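Long-range contact in methylthioribose-1-phosphate isomerase (Saccharomyces cerevisiae, PDB 1W2W), which catalyses the interconversion of methylthioribose-1-phosphate and methylthioribulose-1-phosphate in the methionine salvage pathway: residues S61-K72 / L129-V140. Sequence-based numbering, arbitrary orientation.
Sequences SLSVLTEVQLIK and LKAFDGSLYNYV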
loop_
_atom_site.group_PDB
_atom_site.type_symbol
_atom_site.label_atom_id
_atom_site.label_comp_id
_atom_site.label_asym_id
_atom_site.label_seq_id
_atom_site.Cartn_x
_atom_site.Cartn_y
_atom_site.Cartn_z
ATOM N N SER A 61 -6.758 -27.841 -13.429
ATOM C CA SER A 61 -7.212 -29.224 -13.495
ATOM C C SER A 61 -8.522 -29.352 -14.282
ATOM O O SER A 61 -8.645 -30.206 -15.151
ATOM C CB SER A 61 -7.377 -29.796 -12.084
ATOM O OG SER A 61 -6.129 -29.809 -11.410
ATOM N N LEU A 62 -9.494 -28.500 -13.974
ATOM C CA LEU A 62 -10.778 -28.514 -14.657
ATOM C C LEU A 62 -10.637 -28.246 -16.153
ATOM O O LEU A 62 -11.361 -28.845 -16.958
ATOM C CB LEU A 62 -11.765 -27.522 -14.028
ATOM C CG LEU A 62 -12.357 -27.962 -12.691
ATOM C CD1 LEU A 62 -13.093 -26.790 -12.057
ATOM C CD2 LEU A 62 -13.308 -29.133 -12.865
ATOM N N SER A 63 -9.712 -27.367 -16.532
ATOM C CA SER A 63 -9.547 -27.022 -17.944
ATOM C C SER A 63 -9.021 -28.205 -18.765
ATOM O O SER A 63 -9.291 -28.295 -19.967
ATOM C CB SER A 63 -8.674 -25.772 -18.137
ATOM O OG SER A 63 -7.292 -26.072 -18.017
ATOM N N VAL A 64 -8.277 -29.101 -18.123
ATOM C CA VAL A 64 -7.848 -30.339 -18.780
ATOM C C VAL A 64 -9.070 -31.227 -19.031
ATOM O O VAL A 64 -9.241 -31.812 -20.115
ATOM C CB VAL A 64 -6.810 -31.096 -17.922
ATOM C CG1 VAL A 64 -6.293 -32.324 -18.673
ATOM C CG2 VAL A 64 -5.632 -30.203 -17.560
ATOM N N LEU A 65 -9.938 -31.331 -18.031
ATOM C CA LEU A 65 -11.146 -32.133 -18.186
ATOM C C LEU A 65 -12.081 -31.563 -19.255
ATOM O O LEU A 65 -12.585 -32.308 -20.097
ATOM C CB LEU A 65 -11.882 -32.322 -16.851
ATOM C CG LEU A 65 -13.218 -33.086 -16.921
ATOM C CD1 LEU A 65 -13.006 -34.528 -17.409
ATOM C CD2 LEU A 65 -13.906 -33.089 -15.562
ATOM N N THR A 66 -12.330 -30.258 -19.251
ATOM C CA THR A 66 -13.178 -29.704 -20.309
ATOM C C THR A 66 -12.554 -29.930 -21.686
ATOM O O THR A 66 -13.277 -30.170 -22.659
ATOM C CB THR A 66 -13.503 -28.202 -20.106
ATOM O OG1 THR A 66 -12.297 -27.454 -19.932
ATOM C CG2 THR A 66 -14.271 -27.965 -18.821
ATOM N N GLU A 67 -11.227 -29.856 -21.770
ATOM C CA GLU A 67 -10.546 -30.083 -23.044
ATOM C C GLU A 67 -10.747 -31.512 -23.541
ATOM O O GLU A 67 -11.082 -31.729 -24.713
ATOM C CB GLU A 67 -9.054 -29.744 -22.986
ATOM C CG GLU A 67 -8.353 -30.066 -24.301
ATOM C CD GLU A 67 -7.144 -29.197 -24.551
ATOM O OE1 GLU A 67 -6.122 -29.725 -25.035
ATOM O OE2 GLU A 67 -7.213 -27.982 -24.267
ATOM N N VAL A 68 -10.553 -32.498 -22.669
ATOM C CA VAL A 68 -10.660 -33.875 -23.146
ATOM C C VAL A 68 -12.100 -34.226 -23.484
ATOM O O VAL A 68 -12.364 -35.028 -24.388
ATOM C CB VAL A 68 -10.032 -34.903 -22.189
ATOM C CG1 VAL A 68 -8.543 -34.614 -21.978
ATOM C CG2 VAL A 68 -10.776 -34.939 -20.897
ATOM N N GLN A 69 -13.044 -33.616 -22.771
ATOM C CA GLN A 69 -14.449 -33.847 -23.084
ATOM C C GLN A 69 -14.872 -33.175 -24.376
ATOM O O GLN A 69 -15.698 -33.712 -25.117
ATOM C CB GLN A 69 -15.356 -33.450 -21.920
ATOM C CG GLN A 69 -15.005 -34.259 -20.674
ATOM C CD GLN A 69 -16.057 -34.183 -19.599
ATOM O OE1 GLN A 69 -16.762 -33.174 -19.481
ATOM N NE2 GLN A 69 -16.181 -35.246 -18.816
ATOM N N LEU A 70 -14.296 -32.012 -24.653
ATOM C CA LEU A 70 -14.562 -31.321 -25.907
ATOM C C LEU A 70 -14.035 -32.121 -27.102
ATOM O O LEU A 70 -14.708 -32.237 -28.126
ATOM C CB LEU A 70 -13.945 -29.918 -25.886
ATOM C CG LEU A 70 -14.177 -29.009 -27.098
ATOM C CD1 LEU A 70 -15.640 -28.964 -27.474
ATOM C CD2 LEU A 70 -13.654 -27.600 -26.830
ATOM N N ILE A 71 -12.834 -32.674 -26.993
ATOM C CA ILE A 71 -12.290 -33.388 -28.142
ATOM C C ILE A 71 -13.039 -34.698 -28.389
ATOM O O ILE A 71 -13.057 -35.210 -29.512
ATOM C CB ILE A 71 -10.762 -33.582 -28.040
ATOM C CG1 ILE A 71 -10.386 -34.453 -26.845
ATOM C CG2 ILE A 71 -10.063 -32.238 -27.918
ATOM C CD1 ILE A 71 -8.894 -34.507 -26.589
ATOM N N LYS A 72 -13.661 -35.235 -27.344
ATOM C CA LYS A 72 -14.563 -36.372 -27.502
ATOM C C LYS A 72 -15.835 -35.970 -28.247
ATOM O O LYS A 72 -16.225 -36.625 -29.219
ATOM C CB LYS A 72 -14.910 -37.006 -26.151
ATOM C CG LYS A 72 -15.946 -38.121 -26.279
ATOM C CD LYS A 72 -16.694 -38.362 -24.983
ATOM C CE LYS A 72 -18.118 -38.853 -25.235
ATOM N NZ LYS A 72 -18.781 -39.208 -23.940
ATOM N N LEU A 129 -8.405 -42.546 -24.038
ATOM C CA LEU A 129 -8.988 -41.262 -23.645
ATOM C C LEU A 129 -10.227 -41.410 -22.762
ATOM O O LEU A 129 -10.386 -40.675 -21.774
ATOM C CB LEU A 129 -9.301 -40.396 -24.873
ATOM C CG LEU A 129 -9.651 -38.932 -24.579
ATOM C CD1 LEU A 129 -8.442 -38.207 -23.995
ATOM C CD2 LEU A 129 -10.140 -38.240 -25.844
ATOM N N LYS A 130 -11.109 -42.344 -23.113
ATOM C CA LYS A 130 -12.318 -42.574 -22.325
ATOM C C LYS A 130 -12.007 -42.859 -20.856
ATOM O O LYS A 130 -12.639 -42.302 -19.959
ATOM C CB LYS A 130 -13.154 -43.722 -22.908
ATOM C CG LYS A 130 -14.636 -43.664 -22.536
ATOM C CD LYS A 130 -15.392 -44.892 -23.052
ATOM C CE LYS A 130 -16.172 -45.576 -21.926
ATOM N NZ LYS A 130 -17.645 -45.641 -22.185
ATOM N N ALA A 131 -11.036 -43.733 -20.612
ATOM C CA ALA A 131 -10.665 -44.078 -19.244
ATOM C C ALA A 131 -10.080 -42.862 -18.528
ATOM O O ALA A 131 -10.394 -42.616 -17.362
ATOM C CB ALA A 131 -9.678 -45.231 -19.229
ATOM N N PHE A 132 -9.233 -42.118 -19.230
ATOM C CA PHE A 132 -8.621 -40.913 -18.669
ATOM C C PHE A 132 -9.702 -39.913 -18.260
ATOM O O PHE A 132 -9.650 -39.337 -17.171
ATOM C CB PHE A 132 -7.660 -40.278 -19.673
ATOM C CG PHE A 132 -7.011 -39.014 -19.186
ATOM C CD1 PHE A 132 -6.190 -39.023 -18.062
ATOM C CD2 PHE A 132 -7.223 -37.814 -19.847
ATOM C CE1 PHE A 132 -5.592 -37.858 -17.610
ATOM C CE2 PHE A 132 -6.624 -36.639 -19.397
ATOM C CZ PHE A 132 -5.811 -36.660 -18.285
ATOM N N ASP A 133 -10.667 -39.721 -19.151
ATOM C CA ASP A 133 -11.790 -38.815 -18.936
ATOM C C ASP A 133 -12.491 -39.158 -17.617
ATOM O O ASP A 133 -12.652 -38.311 -16.731
ATOM C CB ASP A 133 -12.724 -38.966 -20.147
ATOM C CG ASP A 133 -13.860 -37.964 -20.180
ATOM O OD1 ASP A 133 -14.331 -37.524 -19.112
ATOM O OD2 ASP A 133 -14.356 -37.574 -21.265
ATOM N N GLY A 134 -12.899 -40.414 -17.479
ATOM C CA GLY A 134 -13.579 -40.870 -16.281
ATOM C C GLY A 134 -12.752 -40.701 -15.019
ATOM O O GLY A 134 -13.272 -40.270 -13.991
ATOM N N SER A 135 -11.467 -41.036 -15.097
ATOM C CA SER A 135 -10.600 -40.977 -13.920
ATOM C C SER A 135 -10.268 -39.529 -13.558
ATOM O O SER A 135 -10.131 -39.189 -12.379
ATOM C CB SER A 135 -9.309 -41.760 -14.170
ATOM O OG SER A 135 -9.597 -43.134 -14.403
ATOM N N LEU A 136 -10.128 -38.684 -14.574
ATOM C CA LEU A 136 -9.884 -37.266 -14.354
ATOM C C LEU A 136 -11.095 -36.585 -13.725
ATOM O O LEU A 136 -10.936 -35.730 -12.844
ATOM C CB LEU A 136 -9.482 -36.570 -15.660
ATOM C CG LEU A 136 -9.165 -35.072 -15.573
ATOM C CD1 LEU A 136 -8.038 -34.787 -14.584
ATOM C CD2 LEU A 136 -8.845 -34.484 -16.949
ATOM N N TYR A 137 -12.298 -36.953 -14.170
ATOM C CA TYR A 137 -13.516 -36.467 -13.530
ATOM C C TYR A 137 -13.493 -36.806 -12.040
ATOM O O TYR A 137 -13.754 -35.948 -11.185
ATOM C CB TYR A 137 -14.765 -37.111 -14.145
ATOM C CG TYR A 137 -16.045 -36.731 -13.420
ATOM C CD1 TYR A 137 -16.656 -35.499 -13.644
ATOM C CD2 TYR A 137 -16.645 -37.605 -12.515
ATOM C CE1 TYR A 137 -17.835 -35.148 -12.977
ATOM C CE2 TYR A 137 -17.810 -37.260 -11.856
ATOM C CZ TYR A 137 -18.397 -36.038 -12.090
ATOM O OH TYR A 137 -19.563 -35.704 -11.430
ATOM N N ASN A 138 -13.196 -38.066 -11.733
ATOM C CA ASN A 138 -13.083 -38.475 -10.329
ATOM C C ASN A 138 -12.025 -37.643 -9.614
ATOM O O ASN A 138 -12.229 -37.213 -8.471
ATOM C CB ASN A 138 -12.776 -39.971 -10.205
ATOM C CG ASN A 138 -13.968 -40.828 -10.579
ATOM O OD1 ASN A 138 -15.085 -40.322 -10.696
ATOM N ND2 ASN A 138 -13.740 -42.119 -10.773
ATOM N N TYR A 139 -10.901 -37.413 -10.284
ATOM C CA TYR A 139 -9.806 -36.687 -9.648
ATOM C C TYR A 139 -10.220 -35.261 -9.295
ATOM O O TYR A 139 -9.972 -34.779 -8.172
ATOM C CB TYR A 139 -8.537 -36.648 -10.512
ATOM C CG TYR A 139 -7.539 -35.674 -9.923
ATOM C CD1 TYR A 139 -6.792 -36.021 -8.809
ATOM C CD2 TYR A 139 -7.362 -34.404 -10.468
ATOM C CE1 TYR A 139 -5.888 -35.135 -8.252
ATOM C CE2 TYR A 139 -6.451 -33.502 -9.915
ATOM C CZ TYR A 139 -5.724 -33.880 -8.804
ATOM O OH TYR A 139 -4.813 -33.038 -8.222
ATOM N N VAL A 140 -10.834 -34.571 -10.251
ATOM C CA VAL A 140 -11.193 -33.177 -10.000
ATOM C C VAL A 140 -12.282 -33.032 -8.935
ATOM O O VAL A 140 -12.244 -32.093 -8.128
ATOM C CB VAL A 140 -11.511 -32.378 -11.285
ATOM C CG1 VAL A 140 -10.341 -32.469 -12.253
ATOM C CG2 VAL A 140 -12.809 -32.844 -11.937
HETATM O O HOH W 1 -16.828 -37.071 -22.182
#
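L65 is a knob in the hole formed by D133, L136, Y137 and V140, the centre of an antiparallel helix pair in the helical N-terminal part of the isomerase. The axes of 61-72 and 129-140 approach to 9.9 Å, with 153° between their N-to-C directions. The forked end of L65 suits the four-residue hole: CD2 reaches V140 CG2 at 3.8 Å, and CD1 lies beside D133 OD1. With CG anti to the backbone N (chi1 -179°), L136 extends CD2 to the backbone of L65 and to its CB, 3.7 Å away. The short, branched V68 sets CG1 in the plane of the F132 ring, at its edge, 3.8 Å from CE2; L95 of helix 88-103 also packs on that phenylalanine. Polarity rises beside the knob, where the N-H groups of buried Q69 NE2 serve D133 and the P13 carbonyl while OE1 accepts the N-H of V16. A leucine in place of Q69 would probably leave D133 OD1 without its amide donor, and P13 and V16 without their partner. The solvent side is at exposed K72, salt-bridged to E14 and only weakly bonded to the water on D133 OD2. Q69 NE2 meets the syn lone pair of D133 OD1 at 2.9 Å, nearly straight at 175°.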